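Local coordinates for G protein alpha subunit (PDB 4FID), which binds guanine nucleotides as the alpha subunit of a heterotrimeric G protein and probably relays signals from membrane receptors as a GTPase switch, at residues A[43-48]-A[132-137]; A[47-52]-A[124-129]. All blocks are in the same frame, centred on the assembly; numbering follows the deposited sequence.

Interaction 1: A[43-48]-A[132-137]; sequences SSICSN and EDYVPT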
loop_
_atom_site.group_PDB
_atom_site.type_symbol
_atom_site.label_atom_id
_atom_site.label_comp_id
_atom_site.label_asym_id
_atom_site.label_seq_id
_atom_site.Cartn_x
_atom_site.Cartn_y
_atom_site.Cartn_z
ATOM N N SER A 43 12.202 8.632 -13.289
ATOM C CA SER A 43 12.330 7.576 -14.298
ATOM C C SER A 43 11.384 6.427 -14.068
ATOM O O SER A 43 10.804 5.901 -15.012
ATOM C CB SER A 43 13.760 7.067 -14.421
ATOM O OG SER A 43 14.473 7.888 -15.330
ATOM N N SER A 44 11.208 6.044 -12.813
ATOM C CA SER A 44 10.353 4.909 -12.541
ATOM C C SER A 44 8.904 5.316 -12.757
ATOM O O SER A 44 8.103 4.525 -13.257
ATOM C CB SER A 44 10.580 4.342 -11.140
ATOM O OG SER A 44 9.879 5.092 -10.184
ATOM N N ILE A 45 8.565 6.552 -12.412
ATOM C CA ILE A 45 7.211 7.029 -12.675
ATOM C C ILE A 45 6.944 7.089 -14.177
ATOM O O ILE A 45 5.917 6.594 -14.661
ATOM C CB ILE A 45 6.949 8.394 -12.051
ATOM C CG1 ILE A 45 6.954 8.268 -10.524
ATOM C CG2 ILE A 45 5.621 8.958 -12.568
ATOM C CD1 ILE A 45 6.957 9.609 -9.817
ATOM N N CYS A 46 7.883 7.662 -14.918
ATOM C CA CYS A 46 7.723 7.725 -16.363
ATOM C C CYS A 46 7.661 6.325 -16.987
ATOM O O CYS A 46 6.858 6.067 -17.876
ATOM C CB CYS A 46 8.806 8.605 -17.001
ATOM S SG CYS A 46 8.616 10.373 -16.572
ATOM N N SER A 47 8.492 5.421 -16.493
ATOM C CA SER A 47 8.475 4.031 -16.930
ATOM C C SER A 47 7.133 3.321 -16.636
ATOM O O SER A 47 6.569 2.637 -17.509
ATOM C CB SER A 47 9.632 3.277 -16.269
ATOM O OG SER A 47 9.671 1.935 -16.706
ATOM N N ASN A 48 6.648 3.465 -15.404
ATOM C CA ASN A 48 5.356 2.898 -15.009
ATOM C C ASN A 48 4.183 3.347 -15.899
ATOM O O ASN A 48 3.227 2.595 -16.086
ATOM C CB ASN A 48 5.027 3.254 -13.558
ATOM C CG ASN A 48 5.912 2.556 -12.572
ATOM O OD1 ASN A 48 6.657 1.649 -12.940
ATOM N ND2 ASN A 48 5.843 2.965 -11.308
ATOM N N GLU A 132 8.471 17.988 -20.426
ATOM C CA GLU A 132 9.920 17.877 -20.493
ATOM C C GLU A 132 10.598 18.258 -19.174
ATOM O O GLU A 132 11.600 17.660 -18.794
ATOM C CB GLU A 132 10.492 18.670 -21.682
ATOM C CG GLU A 132 10.288 20.175 -21.622
ATOM C CD GLU A 132 11.226 20.928 -22.561
ATOM O OE1 GLU A 132 12.154 20.286 -23.107
ATOM O OE2 GLU A 132 11.033 22.155 -22.753
ATOM N N ASP A 133 10.039 19.232 -18.464
ATOM C CA ASP A 133 10.659 19.714 -17.234
ATOM C C ASP A 133 10.031 19.118 -15.977
ATOM O O ASP A 133 10.335 19.549 -14.861
ATOM C CB ASP A 133 10.572 21.236 -17.158
ATOM C CG ASP A 133 9.137 21.732 -17.061
ATOM O OD1 ASP A 133 8.331 21.394 -17.956
ATOM O OD2 ASP A 133 8.819 22.463 -16.094
ATOM N N TYR A 134 9.159 18.133 -16.173
ATOM C CA TYR A 134 8.381 17.518 -15.097
ATOM C C TYR A 134 9.228 17.057 -13.918
ATOM O O TYR A 134 10.165 16.287 -14.080
ATOM C CB TYR A 134 7.543 16.342 -15.650
ATOM C CG TYR A 134 7.105 15.327 -14.614
ATOM C CD1 TYR A 134 6.186 15.670 -13.630
ATOM C CD2 TYR A 134 7.613 14.019 -14.618
ATOM C CE1 TYR A 134 5.789 14.760 -12.669
ATOM C CE2 TYR A 134 7.211 13.079 -13.652
ATOM C CZ TYR A 134 6.297 13.469 -12.682
ATOM O OH TYR A 134 5.863 12.605 -11.723
ATOM N N VAL A 135 8.891 17.546 -12.730
ATOM C CA VAL A 135 9.466 17.036 -11.490
ATOM C C VAL A 135 8.311 16.484 -10.644
ATOM O O VAL A 135 7.292 17.159 -10.458
ATOM C CB VAL A 135 10.334 18.115 -10.737
ATOM C CG1 VAL A 135 9.632 19.453 -10.675
ATOM C CG2 VAL A 135 10.713 17.665 -9.345
ATOM N N PRO A 136 8.443 15.227 -10.176
ATOM C CA PRO A 136 7.387 14.577 -9.391
ATOM C C PRO A 136 7.002 15.382 -8.163
ATOM O O PRO A 136 7.854 16.000 -7.535
ATOM C CB PRO A 136 8.029 13.247 -8.976
ATOM C CG PRO A 136 8.979 12.945 -10.064
ATOM C CD PRO A 136 9.550 14.300 -10.459
ATOM N N THR A 137 5.717 15.369 -7.835
ATOM C CA THR A 137 5.218 15.997 -6.623
ATOM C C THR A 137 5.128 14.957 -5.495
ATOM O O THR A 137 5.235 13.754 -5.734
ATOM C CB THR A 137 3.813 16.537 -6.865
ATOM O OG1 THR A 137 2.892 15.433 -6.975
ATOM C CG2 THR A 137 3.766 17.353 -8.119
#
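In the all-helical domain of this G-alpha subunit, the long helix 42-62 meets the loop between helices 126-129 and 138-143 where Ile45 and Cys46 face Tyr134 and Pro136. The phenol of Tyr134 reaches the helix with its hydroxyl end: OH lies 3.7 Å from Ile45 CD1 and 3.8 Å from Ile45 CG2, so both methyls reach the oxygen from the same side, and the two side chains cross at about a right angle. Chi1 of Tyr134 (159°) swings CG roughly opposite its backbone N and extends the ring toward the helix. The hydroxyl is not left to carbon alone, for it hydrogen-bonds Asp140 OD2 on helix 138-143. The loop runs on through helix 138-143 to His143 and Arg145, which bind GDP, and the side chain of Ile45 is about 8 Å from that of each. Pro136 adds the second apolar surface, its CB and CG each 3.9 Å from Ile45 CD1. Its backbone N also lies over one face of the Tyr134 ring, 3.6 Å above the plane and displaced toward the rim, so the loop turns back over the ring of its own tyrosine. Cys46 brings its sulfur obliquely to the same ring, SG 4.2 Å from Tyr134 CE2, a sulfur-aromatic contact. At the end of the segment Thr137 N-caps helix 138-143, its OG1 accepting a hydrogen bond from Asp140 N.

Interaction 2: A[47-52]-A[124-129]; sequences SNVVTC and ENVKRI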
loop_
_atom_site.group_PDB
_atom_site.type_symbol
_atom_site.label_atom_id
_atom_site.label_comp_id
_atom_site.label_asym_id
_atom_site.label_seq_id
_atom_site.Cartn_x
_atom_site.Cartn_y
_atom_site.Cartn_z
ATOM N N SER A 47 8.492 5.421 -16.493
ATOM C CA SER A 47 8.475 4.031 -16.930
ATOM C C SER A 47 7.133 3.321 -16.636
ATOM O O SER A 47 6.569 2.637 -17.509
ATOM C CB SER A 47 9.632 3.277 -16.269
ATOM O OG SER A 47 9.671 1.935 -16.706
ATOM N N ASN A 48 6.648 3.465 -15.404
ATOM C CA ASN A 48 5.356 2.898 -15.009
ATOM C C ASN A 48 4.183 3.347 -15.899
ATOM O O ASN A 48 3.227 2.595 -16.086
ATOM C CB ASN A 48 5.027 3.254 -13.558
ATOM C CG ASN A 48 5.912 2.556 -12.572
ATOM O OD1 ASN A 48 6.657 1.649 -12.940
ATOM N ND2 ASN A 48 5.843 2.965 -11.308
ATOM N N VAL A 49 4.242 4.576 -16.416
ATOM C CA VAL A 49 3.181 5.064 -17.285
ATOM C C VAL A 49 3.064 4.122 -18.470
ATOM O O VAL A 49 1.969 3.654 -18.797
ATOM C CB VAL A 49 3.401 6.544 -17.775
ATOM C CG1 VAL A 49 2.431 6.896 -18.902
ATOM C CG2 VAL A 49 3.263 7.546 -16.628
ATOM N N VAL A 50 4.203 3.816 -19.089
ATOM C CA VAL A 50 4.214 2.997 -20.300
ATOM C C VAL A 50 3.973 1.514 -20.009
ATOM O O VAL A 50 3.136 0.871 -20.662
ATOM C CB VAL A 50 5.506 3.181 -21.117
ATOM C CG1 VAL A 50 5.537 2.216 -22.293
ATOM C CG2 VAL A 50 5.641 4.631 -21.602
ATOM N N THR A 51 4.680 0.971 -19.021
ATOM C CA THR A 51 4.565 -0.460 -18.752
ATOM C C THR A 51 3.156 -0.858 -18.291
ATOM O O THR A 51 2.643 -1.885 -18.724
ATOM C CB THR A 51 5.675 -0.992 -17.794
ATOM O OG1 THR A 51 5.456 -0.534 -16.453
ATOM C CG2 THR A 51 7.042 -0.543 -18.266
ATOM N N CYS A 52 2.530 -0.043 -17.440
ATOM C CA CYS A 52 1.144 -0.284 -17.017
ATOM C C CYS A 52 0.174 -0.293 -18.186
ATOM O O CYS A 52 -0.827 -0.999 -18.143
ATOM C CB CYS A 52 0.663 0.777 -16.029
ATOM S SG CYS A 52 1.252 0.643 -14.321
ATOM N N GLU A 124 -4.377 9.379 -15.558
ATOM C CA GLU A 124 -5.057 10.646 -15.357
ATOM C C GLU A 124 -4.102 11.819 -15.210
ATOM O O GLU A 124 -4.517 12.974 -15.272
ATOM C CB GLU A 124 -5.997 10.555 -14.163
ATOM C CG GLU A 124 -7.171 9.626 -14.435
ATOM C CD GLU A 124 -7.983 9.302 -13.202
ATOM O OE1 GLU A 124 -7.637 9.758 -12.089
ATOM O OE2 GLU A 124 -8.978 8.571 -13.356
ATOM N N ASN A 125 -2.819 11.520 -15.025
ATOM C CA ASN A 125 -1.823 12.550 -14.769
ATOM C C ASN A 125 -0.776 12.636 -15.862
ATOM O O ASN A 125 0.248 13.315 -15.693
ATOM C CB ASN A 125 -1.161 12.332 -13.404
ATOM C CG ASN A 125 -2.006 12.873 -12.253
ATOM O OD1 ASN A 125 -1.905 14.041 -11.909
ATOM N ND2 ASN A 125 -2.842 12.022 -11.660
ATOM N N VAL A 126 -1.047 11.965 -16.988
ATOM C CA VAL A 126 -0.071 11.832 -18.074
ATOM C C VAL A 126 0.364 13.157 -18.730
ATOM O O VAL A 126 1.543 13.337 -19.037
ATOM C CB VAL A 126 -0.523 10.824 -19.146
ATOM C CG1 VAL A 126 -1.575 11.435 -20.060
ATOM C CG2 VAL A 126 0.676 10.365 -19.948
ATOM N N LYS A 127 -0.575 14.078 -18.927
ATOM C CA LYS A 127 -0.249 15.389 -19.488
ATOM C C LYS A 127 0.847 16.068 -18.675
ATOM O O LYS A 127 1.723 16.713 -19.231
ATOM C CB LYS A 127 -1.478 16.293 -19.538
ATOM C CG LYS A 127 -2.559 15.892 -20.535
ATOM C CD LYS A 127 -3.823 16.729 -20.303
ATOM C CE LYS A 127 -4.922 16.453 -21.330
ATOM N NZ LYS A 127 -6.202 17.159 -20.990
ATOM N N ARG A 128 0.800 15.915 -17.357
ATOM C CA ARG A 128 1.775 16.555 -16.484
ATOM C C ARG A 128 3.068 15.752 -16.300
ATOM O O ARG A 128 4.118 16.329 -16.037
ATOM C CB ARG A 128 1.147 16.879 -15.132
ATOM C CG ARG A 128 2.095 17.562 -14.142
ATOM C CD ARG A 128 1.412 17.781 -12.783
ATOM N NE ARG A 128 0.814 16.540 -12.302
ATOM C CZ ARG A 128 1.383 15.700 -11.444
ATOM N NH1 ARG A 128 2.562 15.968 -10.915
ATOM N NH2 ARG A 128 0.749 14.590 -11.105
ATOM N N ILE A 129 2.992 14.428 -16.436
ATOM C CA ILE A 129 4.165 13.567 -16.248
ATOM C C ILE A 129 5.039 13.571 -17.498
ATOM O O ILE A 129 6.263 13.433 -17.421
ATOM C CB ILE A 129 3.759 12.100 -15.916
ATOM C CG1 ILE A 129 3.116 12.003 -14.534
ATOM C CG2 ILE A 129 4.959 11.153 -15.994
ATOM C CD1 ILE A 129 2.254 10.770 -14.387
#
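Val49, on helix 42-62, divides its two methyls between Val126 and Ile129, which lie three residues apart on the short helix 126-129. CG1 meets Val126 CG2 at 4.0 Å, the two valines crossing at about a right angle. CG2 instead meets Ile129 tip to tip, 4.0 Å from Ile129 CG2 and 4.1 Å from its CD1. With chi1 at 168°, Val49 holds CG1 opposite its backbone N and leaves CG2 beside that N, which sends one methyl to each partner. The backbones come nearest at this point, Val49 CA standing 7.6 Å from Val126 CA. Other helices of the all-helical domain close round the pair: Val94 of helix 90-99 touches Val126, and Leu122 of helix 119-124 touches Ile129. Away from the interface, Arg128 NH2 reaches back to the N-cap residue Asn125, donating a nearly straight bond of 2.8 Å to its OD1, the oxygen lying in the guanidinium plane although the donor stands above the amide plane; NH1 makes a salt bridge to Asp140. Across the interface only methyl groups meet, so these two segments are joined by van der Waals contact and burial of apolar surface, with no directional bond to fix their rotation.

Overall arrangement
Interactions 1 and 2 share helix 42-62, overlapping at Ser47 and Asn48, and their centres lie about 8 Å apart. Both are buried at the residues that touch, but their chemistry differs with place. Interaction 2 joins helix to helix through aliphatic groups alone, whereas interaction 1 joins helix to loop and brings in an aromatic ring, a sulfur and a hydroxyl. The two are continuous: Cys46 SG packs on Ile129 CG2, and the Tyr134 ring lies against the backbone at the end of helix 126-129. Asp140, outside both, is the polar partner of the Tyr134 hydroxyl and of Arg128. The side chain of Ile45 (interaction 1) is about 9 Å from the bound GDP, that of Ile129 (interaction 2) about 12 Å.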